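Local atomic coordinates of AopB (Aeromonas hydrophila, PDB entry 3WXX), a protein that probably serves as a hydrophobic translocator of a type III secretion system, entering host membranes to help build the translocon, and is held before secretion by its chaperone AcrH. Residues I135-G140 with M208-F213; A143-M148 with V190-I195; G153-A158 with A185-V190. All coordinates share one frame; numbering follows the deposited sequence.

Interaction 1 (I135-G140 with M208-F213); sequences ILIATG and MKAVKF
Ile137 on helix 126-151 packs against Lys209, Ala210 and Phe213 on helix 201-217, and Ala138 meets Ala210 beside it. All of these contacts run carbon to carbon. The aliphatic ones centre on Ile137, whose two branches take different partners. Its chi1 of -55° puts CG1 anti to the carbonyl carbon, and that branch runs on to CD1, which rests 3.9 Å from Phe213 CB. CG2 lies anti to the backbone N, over the backbone of the facing helix, 3.9 Å from Ala210 CA. Phe213 therefore contributes its methylene, while its ring leads away from helix 126-151. The side chains of Ile137 and Phe213 cross at about a right angle.

The two segments form an antiparallel helix pair, with 162° between their N-to-C directions and axes 8.5 Å apart at closest approach. This spacing is consistent with the small residues here: Ala138 CB and Ala210 CB meet at 3.6 Å, and the CA atoms of Ile137 and Ala210 are only 5.5 Å apart. In this way the first predicted transmembrane segment, which ends at Ala138, is joined to the last helix of the crystallised fragment.

Lys209 is the one charged residue that takes part, and it does so through its aliphatic chain. The chain bends at chi3, and its CE comes 4.0 Å from Ile137 CG2 at the exposed edge of the contact. The two alanines are buried. On the other side of helix 126-151, Ile135 packs on Met101 and Ser105 of helix 91-113 and on Met88 of the AcrH chain.

Interaction 2 (A143-M148 with V190-I195); sequences AAVGAM and VAIVSI
A steep helix-helix crossing in the core of the chain brings Val145 and Met148 of helix 126-151 onto Ala191 and Ile195 of helix 179-198. The N-to-C directions of the two short segments differ by 127°, and their axes approach to 9.1 Å. The contact is buried and mostly apolar, with Ser194 joining through its CB. Ala191 and Met148 mark the closest backbone approach, with CA atoms 5.5 Å apart. Ala191 CB touches two side chains that lie one turn apart on the facing helix: Met148 CB at 3.6 Å and Val145 CG2 at 3.8 Å.

Both segments fall in stretches predicted to span the membrane. In this crystal the apolar surfaces that such helices would be expected to offer to lipid are instead turned partly toward each other. AcrH also covers helix 126-151 here: His57 of the AcrH chain packs on Ala144 and Ala147, and Tyr85 of the same chain on Ala143.

Ile195 supplies the second patch. With CG1 anti to the carbonyl carbon (chi1 -64°), the branch extends to CD1, which lies 4.0 Å from Ala144 CB and touches the far end of Met148. Met148, a selenomethionine, crosses the isoleucine obliquely; the bend at chi2 (-81°) turns its SE, and CE beyond it lies 3.6 Å from Ile195 CD1. Met148 CG is 3.9 Å from that same methyl, which is thus met by CG and by the terminal CE of one side chain. Nearer the helix 126-151 backbone, Val145 CB faces Ile195 CG1 at 4.3 Å, while the Val145 side chain also packs on Ala207 and Val211 of helix 201-217.

Interaction 3 (G153-A158 with A185-V190); sequences GAVGVA and AAEILV
A chi1 of 71° puts Val155 CG1 between its own backbone N and carbonyl carbon, and on the facing helix a chi1 of -164° sets Glu187 CG anti to the backbone N, with a bend at chi2 (42°) turning CD toward that methyl. The glutamate chain is curled by this bend, and its carboxylate comes nearer to the loop than its CB direction alone would suggest. The two side chains slide past each other in opposite directions. Val155 CG1 is the group that faces the carboxylate, lying 4.1 Å from Glu187 CD with OE1 on the near side. At this resolution the exact closeness of the methyl and the oxygen carries little weight.

Val155 occupies the N-cap position of helix 156-161, just after the break that follows helix 126-151. A stretch predicted as a single transmembrane helix is therefore interrupted in this complex with AcrH, and helix 179-198 packs beside the interruption. Glu187 OE1 lies 4.1 Å from Val155 N and 4.2 Å from Gly156 N, too far for hydrogen bonds. Even so, a negative charge beside the start of a helix could be eased by the helix dipole, which may help a buried carboxylate to be tolerated here.

The apolar part of the contact lies one turn further along helix 179-198, where Ala154 CB faces Val190 CG2 at 4.1 Å. Gly153, just before Ala154, has a positive phi where the chain turns between helix 126-151 and helix 156-161.

The three contacts sit within one helical assembly. Interactions 1 and 2 both use helix 126-151, and their centres are about 11 Å apart; Val211 CG2 touches Val145 CG1 at 4.0 Å, bringing helix 201-217 against the same helix at both levels. Interactions 2 and 3 share Val190 on helix 179-198, with centres about 10 Å apart, and Glu187 OE2 lies 3.9 Å from Met148 O. Interactions 1 and 3 are about 18 Å apart centre to centre, bridged by Val211 CG1 on Ile188 CD1 at 3.8 Å. Along the chain, the segments of interaction 3 lie between those of interaction 2, sharing Val190 at one end, and these lie between those of interaction 1.

Interaction 1 (I135-G140 with M208-F213)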
loop_
_atom_site.group_PDB
_atom_site.type_symbol
_atom_site.label_atom_id
_atom_site.label_comp_id
_atom_site.label_asym_id
_atom_site.label_seq_id
_atom_site.Cartn_x
_atom_site.Cartn_y
_atom_site.Cartn_z
ATOM N N ILE B 135 1.539 -5.541 -10.539
ATOM C CA ILE B 135 2.678 -4.729 -11.050
ATOM C C ILE B 135 3.402 -5.388 -12.215
ATOM O O ILE B 135 3.716 -4.726 -13.201
ATOM C CB ILE B 135 3.662 -4.379 -9.925
ATOM C CG1 ILE B 135 2.988 -3.366 -8.971
ATOM C CG2 ILE B 135 4.968 -3.900 -10.506
ATOM C CD1 ILE B 135 3.814 -2.968 -7.780
ATOM N N LEU B 136 3.572 -6.698 -12.149
ATOM C CA LEU B 136 4.037 -7.475 -13.331
ATOM C C LEU B 136 3.120 -7.400 -14.556
ATOM O O LEU B 136 3.587 -7.161 -15.662
ATOM C CB LEU B 136 4.188 -8.947 -12.979
ATOM C CG LEU B 136 5.451 -9.252 -12.191
ATOM C CD1 LEU B 136 5.273 -10.559 -11.439
ATOM C CD2 LEU B 136 6.665 -9.283 -13.113
ATOM N N ILE B 137 1.816 -7.565 -14.342
ATOM C CA ILE B 137 0.856 -7.407 -15.435
ATOM C C ILE B 137 0.690 -5.964 -15.937
ATOM O O ILE B 137 0.622 -5.738 -17.136
ATOM C CB ILE B 137 -0.544 -7.860 -15.045
ATOM C CG1 ILE B 137 -0.536 -9.297 -14.519
ATOM C CG2 ILE B 137 -1.487 -7.703 -16.220
ATOM C CD1 ILE B 137 -0.110 -10.321 -15.540
ATOM N N ALA B 138 0.615 -4.979 -15.037
ATOM C CA ALA B 138 0.169 -3.640 -15.464
ATOM C C ALA B 138 1.011 -2.456 -14.958
ATOM O O ALA B 138 0.549 -1.294 -15.006
ATOM C CB ALA B 138 -1.300 -3.479 -15.094
ATOM N N THR B 139 2.231 -2.758 -14.489
ATOM C CA THR B 139 3.145 -1.770 -13.878
ATOM C C THR B 139 2.402 -0.690 -13.077
ATOM O O THR B 139 1.673 -1.028 -12.162
ATOM C CB THR B 139 4.160 -1.219 -14.907
ATOM O OG1 THR B 139 3.479 -0.745 -16.067
ATOM C CG2 THR B 139 5.080 -2.339 -15.364
ATOM N N GLY B 140 2.539 0.581 -13.420
ATOM C CA GLY B 140 1.988 1.654 -12.597
ATOM C C GLY B 140 0.486 1.591 -12.347
ATOM O O GLY B 140 0.014 2.075 -11.308
HETATM N N MSE B 208 -8.542 -3.719 -13.684
HETATM C CA MSE B 208 -9.361 -4.925 -13.496
HETATM C C MSE B 208 -8.667 -6.133 -14.101
HETATM O O MSE B 208 -8.530 -7.163 -13.478
HETATM C CB MSE B 208 -10.765 -4.707 -14.078
HETATM C CG MSE B 208 -11.705 -5.887 -13.842
HETATM SE SE MSE B 208 -12.229 -5.947 -11.954
HETATM C CE MSE B 208 -11.218 -7.506 -11.262
ATOM N N LYS B 209 -8.207 -6.000 -15.311
ATOM C CA LYS B 209 -7.427 -7.039 -15.915
ATOM C C LYS B 209 -6.207 -7.414 -15.043
ATOM O O LYS B 209 -5.984 -8.590 -14.774
ATOM C CB LYS B 209 -7.027 -6.545 -17.283
ATOM C CG LYS B 209 -6.203 -7.476 -18.124
ATOM C CD LYS B 209 -5.458 -6.633 -19.215
ATOM C CE LYS B 209 -4.157 -6.002 -18.680
ATOM N NZ LYS B 209 -3.506 -5.111 -19.685
ATOM N N ALA B 210 -5.481 -6.417 -14.551
ATOM C CA ALA B 210 -4.336 -6.653 -13.724
ATOM C C ALA B 210 -4.704 -7.489 -12.537
ATOM O O ALA B 210 -4.024 -8.489 -12.235
ATOM C CB ALA B 210 -3.738 -5.348 -13.241
ATOM N N VAL B 211 -5.721 -7.050 -11.814
ATOM C CA VAL B 211 -6.150 -7.780 -10.606
ATOM C C VAL B 211 -6.600 -9.193 -10.938
ATOM O O VAL B 211 -6.253 -10.138 -10.239
ATOM C CB VAL B 211 -7.304 -7.069 -9.887
ATOM C CG1 VAL B 211 -7.854 -7.956 -8.771
ATOM C CG2 VAL B 211 -6.820 -5.743 -9.294
ATOM N N LYS B 212 -7.319 -9.329 -12.051
ATOM C CA LYS B 212 -7.773 -10.614 -12.560
ATOM C C LYS B 212 -6.615 -11.589 -12.710
ATOM O O LYS B 212 -6.623 -12.667 -12.160
ATOM C CB LYS B 212 -8.368 -10.416 -13.949
ATOM C CG LYS B 212 -9.670 -11.119 -14.183
ATOM C CD LYS B 212 -10.841 -10.270 -13.724
ATOM C CE LYS B 212 -12.198 -11.001 -13.718
ATOM N NZ LYS B 212 -12.211 -12.444 -14.147
ATOM N N PHE B 213 -5.599 -11.180 -13.457
ATOM C CA PHE B 213 -4.517 -12.059 -13.799
ATOM C C PHE B 213 -3.546 -12.250 -12.655
ATOM O O PHE B 213 -2.954 -13.302 -12.539
ATOM C CB PHE B 213 -3.812 -11.546 -15.055
ATOM C CG PHE B 213 -4.621 -11.729 -16.326
ATOM C CD1 PHE B 213 -5.974 -12.139 -16.286
ATOM C CD2 PHE B 213 -4.039 -11.470 -17.572
ATOM C CE1 PHE B 213 -6.703 -12.296 -17.455
ATOM C CE2 PHE B 213 -4.762 -11.630 -18.743
ATOM C CZ PHE B 213 -6.094 -12.041 -18.685
#

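Interaction 2 (A143-M148 with V190-I195)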
loop_
_atom_site.group_PDB
_atom_site.type_symbol
_atom_site.label_atom_id
_atom_site.label_comp_id
_atom_site.label_asym_id
_atom_site.label_seq_id
_atom_site.Cartn_x
_atom_site.Cartn_y
_atom_site.Cartn_z
ATOM N N ALA B 143 0.236 -0.957 -9.526
ATOM C CA ALA B 143 0.610 -0.347 -8.262
ATOM C C ALA B 143 -0.526 0.529 -7.763
ATOM O O ALA B 143 -0.885 0.465 -6.599
ATOM C CB ALA B 143 1.861 0.493 -8.412
ATOM N N ALA B 144 -1.042 1.371 -8.654
ATOM C CA ALA B 144 -2.141 2.254 -8.310
ATOM C C ALA B 144 -3.302 1.512 -7.658
ATOM O O ALA B 144 -3.603 1.732 -6.506
ATOM C CB ALA B 144 -2.645 2.966 -9.541
ATOM N N VAL B 145 -3.909 0.580 -8.367
ATOM C CA VAL B 145 -5.038 -0.111 -7.783
ATOM C C VAL B 145 -4.618 -0.858 -6.513
ATOM O O VAL B 145 -5.428 -1.016 -5.579
ATOM C CB VAL B 145 -5.722 -1.070 -8.787
ATOM C CG1 VAL B 145 -4.810 -2.240 -9.122
ATOM C CG2 VAL B 145 -7.065 -1.557 -8.259
ATOM N N GLY B 146 -3.379 -1.363 -6.492
ATOM C CA GLY B 146 -2.889 -2.115 -5.320
ATOM C C GLY B 146 -2.813 -1.235 -4.112
ATOM O O GLY B 146 -3.245 -1.598 -3.015
ATOM N N ALA B 147 -2.304 -0.043 -4.300
ATOM C CA ALA B 147 -2.218 0.868 -3.182
ATOM C C ALA B 147 -3.614 1.281 -2.719
ATOM O O ALA B 147 -3.848 1.422 -1.526
ATOM C CB ALA B 147 -1.393 2.085 -3.550
HETATM N N MSE B 148 -4.519 1.487 -3.671
HETATM C CA MSE B 148 -5.907 1.765 -3.360
HETATM C C MSE B 148 -6.497 0.706 -2.481
HETATM O O MSE B 148 -7.041 1.010 -1.439
HETATM C CB MSE B 148 -6.779 1.816 -4.609
HETATM C CG MSE B 148 -6.445 2.986 -5.545
HETATM SE SE MSE B 148 -7.286 4.587 -4.877
HETATM C CE MSE B 148 -7.186 5.397 -6.645
ATOM N N VAL B 190 -14.249 -1.583 -5.068
ATOM C CA VAL B 190 -14.318 -0.122 -4.793
ATOM C C VAL B 190 -13.092 0.576 -5.443
ATOM O O VAL B 190 -13.238 1.609 -6.128
ATOM C CB VAL B 190 -14.537 0.271 -3.285
ATOM C CG1 VAL B 190 -15.185 -0.844 -2.469
ATOM C CG2 VAL B 190 -13.232 0.686 -2.623
ATOM N N ALA B 191 -11.903 -0.019 -5.256
ATOM C CA ALA B 191 -10.658 0.513 -5.847
ATOM C C ALA B 191 -10.760 0.715 -7.358
ATOM O O ALA B 191 -10.351 1.760 -7.876
ATOM C CB ALA B 191 -9.466 -0.389 -5.514
ATOM N N ILE B 192 -11.297 -0.293 -8.062
ATOM C CA ILE B 192 -11.522 -0.179 -9.518
ATOM C C ILE B 192 -12.375 1.025 -9.874
ATOM O O ILE B 192 -12.069 1.763 -10.820
ATOM C CB ILE B 192 -12.185 -1.424 -10.131
ATOM C CG1 ILE B 192 -11.144 -2.516 -10.319
ATOM C CG2 ILE B 192 -12.691 -1.119 -11.513
ATOM C CD1 ILE B 192 -11.026 -3.431 -9.144
ATOM N N VAL B 193 -13.449 1.212 -9.120
ATOM C CA VAL B 193 -14.320 2.332 -9.382
ATOM C C VAL B 193 -13.510 3.596 -9.139
ATOM O O VAL B 193 -13.440 4.481 -10.002
ATOM C CB VAL B 193 -15.578 2.292 -8.492
ATOM C CG1 VAL B 193 -16.409 3.545 -8.687
ATOM C CG2 VAL B 193 -16.417 1.059 -8.802
ATOM N N SER B 194 -12.902 3.673 -7.957
ATOM C CA SER B 194 -12.091 4.841 -7.593
ATOM C C SER B 194 -11.091 5.151 -8.702
ATOM O O SER B 194 -10.889 6.320 -9.012
ATOM C CB SER B 194 -11.361 4.620 -6.265
ATOM O OG SER B 194 -12.046 3.665 -5.454
ATOM N N ILE B 195 -10.443 4.122 -9.284
ATOM C CA ILE B 195 -9.489 4.370 -10.387
ATOM C C ILE B 195 -10.246 4.973 -11.552
ATOM O O ILE B 195 -9.833 5.990 -12.102
ATOM C CB ILE B 195 -8.743 3.108 -10.890
ATOM C CG1 ILE B 195 -7.821 2.482 -9.831
ATOM C CG2 ILE B 195 -7.883 3.438 -12.100
ATOM C CD1 ILE B 195 -6.611 3.313 -9.466
#

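Interaction 3 (G153-A158 with A185-V190)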
loop_
_atom_site.group_PDB
_atom_site.type_symbol
_atom_site.label_atom_id
_atom_site.label_comp_id
_atom_site.label_asym_id
_atom_site.label_seq_id
_atom_site.Cartn_x
_atom_site.Cartn_y
_atom_site.Cartn_z
ATOM N N GLY B 153 -9.734 3.342 2.215
ATOM C CA GLY B 153 -10.654 4.370 1.701
ATOM C C GLY B 153 -12.123 4.208 2.096
ATOM O O GLY B 153 -12.543 4.644 3.180
ATOM N N ALA B 154 -12.913 3.615 1.200
ATOM C CA ALA B 154 -14.368 3.530 1.387
ATOM C C ALA B 154 -14.742 2.555 2.513
ATOM O O ALA B 154 -15.107 2.976 3.615
ATOM C CB ALA B 154 -15.054 3.158 0.074
ATOM N N VAL B 155 -14.602 1.258 2.258
ATOM C CA VAL B 155 -14.959 0.242 3.242
ATOM C C VAL B 155 -13.841 -0.095 4.242
ATOM O O VAL B 155 -13.917 -1.078 4.967
ATOM C CB VAL B 155 -15.439 -1.029 2.527
ATOM C CG1 VAL B 155 -14.303 -1.761 1.824
ATOM C CG2 VAL B 155 -16.168 -1.955 3.483
ATOM N N GLY B 156 -12.815 0.736 4.321
ATOM C CA GLY B 156 -11.731 0.490 5.260
ATOM C C GLY B 156 -12.180 0.521 6.705
ATOM O O GLY B 156 -11.679 -0.237 7.540
ATOM N N VAL B 157 -13.126 1.412 7.002
ATOM C CA VAL B 157 -13.603 1.593 8.387
ATOM C C VAL B 157 -14.464 0.392 8.839
ATOM O O VAL B 157 -14.379 -0.081 9.974
ATOM C CB VAL B 157 -14.402 2.909 8.556
ATOM C CG1 VAL B 157 -14.690 3.158 10.032
ATOM C CG2 VAL B 157 -13.644 4.099 7.974
ATOM N N ALA B 158 -15.288 -0.101 7.932
ATOM C CA ALA B 158 -16.020 -1.332 8.189
ATOM C C ALA B 158 -15.033 -2.456 8.450
ATOM O O ALA B 158 -15.192 -3.253 9.371
ATOM C CB ALA B 158 -16.890 -1.678 6.985
ATOM N N ALA B 185 -12.690 -8.545 -2.109
ATOM C CA ALA B 185 -13.499 -8.310 -3.315
ATOM C C ALA B 185 -14.210 -6.983 -3.224
ATOM O O ALA B 185 -14.252 -6.221 -4.197
ATOM C CB ALA B 185 -14.503 -9.439 -3.512
ATOM N N ALA B 186 -14.781 -6.705 -2.069
ATOM C CA ALA B 186 -15.440 -5.430 -1.874
ATOM C C ALA B 186 -14.463 -4.330 -2.163
ATOM O O ALA B 186 -14.735 -3.448 -2.980
ATOM C CB ALA B 186 -15.947 -5.300 -0.446
ATOM N N GLU B 187 -13.303 -4.423 -1.500
ATOM C CA GLU B 187 -12.227 -3.428 -1.625
ATOM C C GLU B 187 -11.691 -3.337 -3.051
ATOM O O GLU B 187 -11.551 -2.236 -3.615
ATOM C CB GLU B 187 -11.084 -3.754 -0.662
ATOM C CG GLU B 187 -10.135 -2.591 -0.446
ATOM C CD GLU B 187 -10.842 -1.240 -0.286
ATOM O OE1 GLU B 187 -11.589 -1.055 0.714
ATOM O OE2 GLU B 187 -10.649 -0.359 -1.171
ATOM N N ILE B 188 -11.446 -4.499 -3.652
ATOM C CA ILE B 188 -10.982 -4.517 -5.024
ATOM C C ILE B 188 -11.945 -3.704 -5.833
ATOM O O ILE B 188 -11.570 -2.731 -6.458
ATOM C CB ILE B 188 -10.923 -5.915 -5.619
ATOM C CG1 ILE B 188 -9.892 -6.782 -4.898
ATOM C CG2 ILE B 188 -10.618 -5.824 -7.119
ATOM C CD1 ILE B 188 -9.797 -8.188 -5.490
ATOM N N LEU B 189 -13.206 -4.111 -5.795
ATOM C CA LEU B 189 -14.236 -3.481 -6.585
ATOM C C LEU B 189 -14.304 -2.003 -6.329
ATOM O O LEU B 189 -14.365 -1.226 -7.277
ATOM C CB LEU B 189 -15.563 -4.132 -6.289
ATOM C CG LEU B 189 -16.826 -3.519 -6.896
ATOM C CD1 LEU B 189 -16.708 -3.243 -8.388
ATOM C CD2 LEU B 189 -17.965 -4.487 -6.601
ATOM N N VAL B 190 -14.249 -1.583 -5.068
ATOM C CA VAL B 190 -14.318 -0.122 -4.793
ATOM C C VAL B 190 -13.092 0.576 -5.443
ATOM O O VAL B 190 -13.238 1.609 -6.128
ATOM C CB VAL B 190 -14.537 0.271 -3.285
ATOM C CG1 VAL B 190 -15.185 -0.844 -2.469
ATOM C CG2 VAL B 190 -13.232 0.686 -2.623
#